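Local atomic coordinates of oxidoreductase NdmD (Pseudomonas putida, PDB entry 6ICM), a protein that oxidises NADH and passes the electrons to NdmA and NdmB, which catalyse the N-demethylation reactions of caffeine degradation. Residues D[44-55]-D[68-79]. Numbering follows the deposited sequence.
With FES (Fe2/s2 (inorganic) cluster), chain K.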
loop_
_atom_site.group_PDB
_atom_site.type_symbol
_atom_site.label_atom_id
_atom_site.label_comp_id
_atom_site.label_asym_id
_atom_site.label_seq_id
_atom_site.Cartn_x
_atom_site.Cartn_y
_atom_site.Cartn_z
ATOM N N CYS D 44 -44.336 3.576 24.947
ATOM C CA CYS D 44 -45.524 3.285 25.735
ATOM C C CYS D 44 -46.731 4.074 25.299
ATOM O O CYS D 44 -47.674 4.104 26.084
ATOM C CB CYS D 44 -45.251 3.563 27.210
ATOM S SG CYS D 44 -45.316 5.311 27.640
ATOM N N ILE D 45 -46.800 4.743 24.145
ATOM C CA ILE D 45 -47.991 5.514 23.841
ATOM C C ILE D 45 -49.155 4.555 23.711
ATOM O O ILE D 45 -49.027 3.468 23.133
ATOM C CB ILE D 45 -47.798 6.368 22.584
ATOM C CG1 ILE D 45 -48.892 7.418 22.510
ATOM C CG2 ILE D 45 -47.867 5.537 21.332
ATOM C CD1 ILE D 45 -48.840 8.226 21.246
ATOM N N THR D 46 -50.258 4.892 24.355
ATOM C CA THR D 46 -51.459 4.079 24.322
ATOM C C THR D 46 -52.638 5.011 24.088
ATOM O O THR D 46 -52.555 6.218 24.358
ATOM C CB THR D 46 -51.657 3.260 25.615
ATOM O OG1 THR D 46 -52.379 4.023 26.575
ATOM C CG2 THR D 46 -50.349 2.913 26.231
ATOM N N PRO D 47 -53.728 4.493 23.540
ATOM C CA PRO D 47 -54.818 5.370 23.118
ATOM C C PRO D 47 -55.927 5.446 24.147
ATOM O O PRO D 47 -56.150 4.499 24.897
ATOM C CB PRO D 47 -55.279 4.711 21.820
ATOM C CG PRO D 47 -55.079 3.291 22.080
ATOM C CD PRO D 47 -53.873 3.151 22.966
ATOM N N VAL D 48 -56.625 6.574 24.182
ATOM C CA VAL D 48 -57.635 6.850 25.189
ATOM C C VAL D 48 -58.981 7.013 24.493
ATOM O O VAL D 48 -59.069 7.655 23.435
ATOM C CB VAL D 48 -57.262 8.108 25.985
ATOM C CG1 VAL D 48 -58.378 8.499 26.927
ATOM C CG2 VAL D 48 -55.939 7.877 26.707
ATOM N N VAL D 49 -60.017 6.407 25.073
ATOM C CA VAL D 49 -61.399 6.652 24.648
ATOM C C VAL D 49 -62.037 7.772 25.458
ATOM O O VAL D 49 -62.565 8.736 24.897
ATOM C CB VAL D 49 -62.235 5.359 24.735
ATOM C CG1 VAL D 49 -63.534 5.565 24.018
ATOM C CG2 VAL D 49 -61.474 4.206 24.122
ATOM N N SER D 50 -61.985 7.670 26.784
ATOM C CA SER D 50 -62.635 8.621 27.674
ATOM C C SER D 50 -61.681 9.002 28.797
ATOM O O SER D 50 -60.655 8.359 29.019
ATOM C CB SER D 50 -63.920 8.037 28.271
ATOM O OG SER D 50 -63.622 7.270 29.425
ATOM N N GLY D 51 -62.040 10.042 29.523
ATOM C CA GLY D 51 -61.281 10.412 30.698
ATOM C C GLY D 51 -60.526 11.705 30.486
ATOM O O GLY D 51 -60.169 12.071 29.356
ATOM N N ASP D 52 -60.276 12.412 31.593
ATOM C CA ASP D 52 -59.588 13.705 31.586
ATOM C C ASP D 52 -58.160 13.507 32.084
ATOM O O ASP D 52 -57.945 12.830 33.097
ATOM C CB ASP D 52 -60.334 14.741 32.443
ATOM C CG ASP D 52 -61.598 15.301 31.743
ATOM O OD1 ASP D 52 -62.620 14.573 31.675
ATOM O OD2 ASP D 52 -61.583 16.475 31.278
ATOM N N LEU D 53 -57.191 14.095 31.369
ATOM C CA LEU D 53 -55.800 13.649 31.411
ATOM C C LEU D 53 -54.833 14.773 31.766
ATOM O O LEU D 53 -55.056 15.932 31.450
ATOM C CB LEU D 53 -55.352 13.060 30.072
ATOM C CG LEU D 53 -56.228 11.997 29.391
ATOM C CD1 LEU D 53 -55.911 11.756 27.916
ATOM C CD2 LEU D 53 -56.169 10.689 30.125
ATOM N N GLU D 54 -53.745 14.405 32.430
ATOM C CA GLU D 54 -52.591 15.270 32.677
ATOM C C GLU D 54 -51.375 14.671 32.051
ATOM O O GLU D 54 -51.096 13.507 32.318
ATOM C CB GLU D 54 -52.327 15.387 34.160
ATOM C CG GLU D 54 -51.425 16.445 34.755
ATOM C CD GLU D 54 -51.259 16.179 36.268
ATOM O OE1 GLU D 54 -52.298 15.930 36.918
ATOM O OE2 GLU D 54 -50.119 16.276 36.818
ATOM N N HIS D 55 -50.710 15.432 31.191
ATOM C CA HIS D 55 -49.523 14.928 30.537
ATOM C C HIS D 55 -48.294 15.498 31.212
ATOM O O HIS D 55 -48.318 16.631 31.672
ATOM C CB HIS D 55 -49.565 15.248 29.048
ATOM C CG HIS D 55 -50.889 14.918 28.450
ATOM N ND1 HIS D 55 -51.262 13.621 28.186
ATOM C CD2 HIS D 55 -51.929 15.701 28.070
ATOM C CE1 HIS D 55 -52.488 13.618 27.687
ATOM N NE2 HIS D 55 -52.911 14.868 27.598
ATOM N N GLY D 68 -57.351 14.293 24.284
ATOM C CA GLY D 68 -57.689 13.125 25.079
ATOM C C GLY D 68 -57.658 11.826 24.318
ATOM O O GLY D 68 -58.332 10.874 24.704
ATOM N N LYS D 69 -56.914 11.756 23.224
ATOM C CA LYS D 69 -56.870 10.533 22.445
ATOM C C LYS D 69 -55.590 9.732 22.693
ATOM O O LYS D 69 -55.490 8.587 22.220
ATOM C CB LYS D 69 -57.043 10.865 20.952
ATOM C CG LYS D 69 -57.472 9.673 20.094
ATOM C CD LYS D 69 -57.233 9.917 18.585
ATOM C CE LYS D 69 -57.218 8.591 17.780
ATOM N NZ LYS D 69 -56.995 8.802 16.307
ATOM N N TRP D 70 -54.632 10.283 23.451
ATOM C CA TRP D 70 -53.373 9.606 23.746
ATOM C C TRP D 70 -52.906 9.929 25.156
ATOM O O TRP D 70 -53.279 10.949 25.739
ATOM C CB TRP D 70 -52.261 10.017 22.794
ATOM C CG TRP D 70 -52.610 9.926 21.386
ATOM C CD1 TRP D 70 -52.935 10.957 20.553
ATOM C CD2 TRP D 70 -52.664 8.739 20.603
ATOM N NE1 TRP D 70 -53.190 10.478 19.288
ATOM C CE2 TRP D 70 -53.025 9.120 19.291
ATOM C CE3 TRP D 70 -52.438 7.394 20.878
ATOM C CZ2 TRP D 70 -53.171 8.202 18.263
ATOM C CZ3 TRP D 70 -52.575 6.479 19.852
ATOM C CH2 TRP D 70 -52.940 6.887 18.559
ATOM N N ILE D 71 -52.043 9.056 25.679
ATOM C CA ILE D 71 -51.439 9.240 26.994
ATOM C C ILE D 71 -50.179 8.393 27.048
ATOM O O ILE D 71 -50.111 7.315 26.452
ATOM C CB ILE D 71 -52.412 8.872 28.148
ATOM C CG1 ILE D 71 -51.820 9.309 29.489
ATOM C CG2 ILE D 71 -52.694 7.365 28.190
ATOM C CD1 ILE D 71 -52.698 9.095 30.663
ATOM N N MET D 72 -49.169 8.893 27.761
ATOM C CA MET D 72 -47.934 8.170 28.015
ATOM C C MET D 72 -47.978 7.686 29.461
ATOM O O MET D 72 -47.739 8.479 30.390
ATOM C CB MET D 72 -46.723 9.076 27.773
ATOM C CG MET D 72 -46.859 9.975 26.543
ATOM S SD MET D 72 -46.996 9.083 24.964
ATOM C CE MET D 72 -45.589 7.987 25.152
ATOM N N PRO D 73 -48.315 6.420 29.712
ATOM C CA PRO D 73 -48.562 5.981 31.096
ATOM C C PRO D 73 -47.342 5.979 31.985
ATOM O O PRO D 73 -47.502 5.935 33.213
ATOM C CB PRO D 73 -49.114 4.562 30.924
ATOM C CG PRO D 73 -48.789 4.179 29.524
ATOM C CD PRO D 73 -48.789 5.436 28.732
ATOM N N CYS D 74 -46.137 6.026 31.427
ATOM C CA CYS D 74 -44.955 5.968 32.271
ATOM C C CYS D 74 -44.830 7.189 33.167
ATOM O O CYS D 74 -44.182 7.095 34.218
ATOM C CB CYS D 74 -43.702 5.831 31.412
ATOM S SG CYS D 74 -43.419 7.240 30.316
ATOM N N VAL D 75 -45.422 8.331 32.778
ATOM C CA VAL D 75 -45.202 9.574 33.511
ATOM C C VAL D 75 -46.488 10.373 33.653
ATOM O O VAL D 75 -46.568 11.275 34.491
ATOM C CB VAL D 75 -44.106 10.442 32.854
ATOM C CG1 VAL D 75 -42.788 9.686 32.733
ATOM C CG2 VAL D 75 -44.549 10.988 31.496
ATOM N N SER D 76 -47.496 10.070 32.842
ATOM C CA SER D 76 -48.744 10.818 32.872
ATOM C C SER D 76 -49.791 10.108 33.733
ATOM O O SER D 76 -49.653 8.930 34.074
ATOM C CB SER D 76 -49.271 11.030 31.455
ATOM O OG SER D 76 -48.372 11.818 30.694
ATOM N N ARG D 77 -50.843 10.845 34.095
ATOM C CA ARG D 77 -51.857 10.346 35.018
ATOM C C ARG D 77 -53.236 10.868 34.597
ATOM O O ARG D 77 -53.371 11.647 33.645
ATOM C CB ARG D 77 -51.495 10.714 36.479
ATOM C CG ARG D 77 -52.258 11.897 37.121
ATOM C CD ARG D 77 -52.153 11.874 38.665
ATOM N NE ARG D 77 -50.837 12.359 39.108
ATOM C CZ ARG D 77 -50.516 13.636 39.344
ATOM N NH1 ARG D 77 -51.433 14.592 39.252
ATOM N NH2 ARG D 77 -49.274 13.956 39.719
ATOM N N CYS D 78 -54.276 10.411 35.307
ATOM C CA CYS D 78 -55.662 10.820 35.079
ATOM C C CYS D 78 -56.213 11.535 36.316
ATOM O O CYS D 78 -56.251 10.936 37.395
ATOM C CB CYS D 78 -56.517 9.592 34.756
ATOM S SG CYS D 78 -58.256 9.942 34.447
ATOM N N LYS D 79 -56.660 12.806 36.155
ATOM C CA LYS D 79 -57.282 13.614 37.225
ATOM C C LYS D 79 -58.743 13.365 37.344
ATOM O O LYS D 79 -59.330 13.636 38.392
ATOM C CB LYS D 79 -57.205 15.131 36.998
ATOM C CG LYS D 79 -55.900 15.762 37.322
ATOM C CD LYS D 79 -55.547 16.587 36.195
ATOM C CE LYS D 79 -55.166 15.458 35.265
ATOM N NZ LYS D 79 -54.173 14.659 35.701
HETATM FE FE1 FES K . -40.780 5.846 26.703
HETATM FE FE2 FES K . -43.313 6.198 28.337
HETATM S S1 FES K . -41.903 4.547 28.057
HETATM S S2 FES K . -42.163 7.509 26.982
#
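C44 and C74 close on the same iron of the [2Fe-2S] cluster, FE2, at 2.3 Å from C44 SG and 2.2 Å from C74 SG. Behind these ligands, strands 46-48 and 70-71 pair antiparallel: T46 and I71 exchange backbone hydrogen bonds, and V48 N bonds to K69 O (3.0 Å). M72 can be followed outward: its CB lies near C44 SG, its SD meets I45 CG1 at 3.5 Å, and its CE, turned back by the bends at chi2 (-63°) and chi3 (-50°), packs against C44 SG and approaches cluster sulfur S2 (M72 CE to S2 3.9 Å). I45 CD1 lies over one face of the W70 ring, offset toward its rim. On the face of the strand pair away from W70, I71 sets CG2 against V48 CG2 (3.6 Å) and CD1 against L53 CD2, bridging to the separate antiparallel pair of 50-54 with 77-78, where E54 and R77 exchange backbone bonds. There E54 OE1 forms a salt bridge with R77 NH1 (2.8 Å), the carboxylate and guanidinium planes nearly perpendicular. One iron is thus held from both segments of this plant-type ferredoxin domain, with the M72 methyl giving the C44 thiolate an apolar flank, consistent with shielding from water.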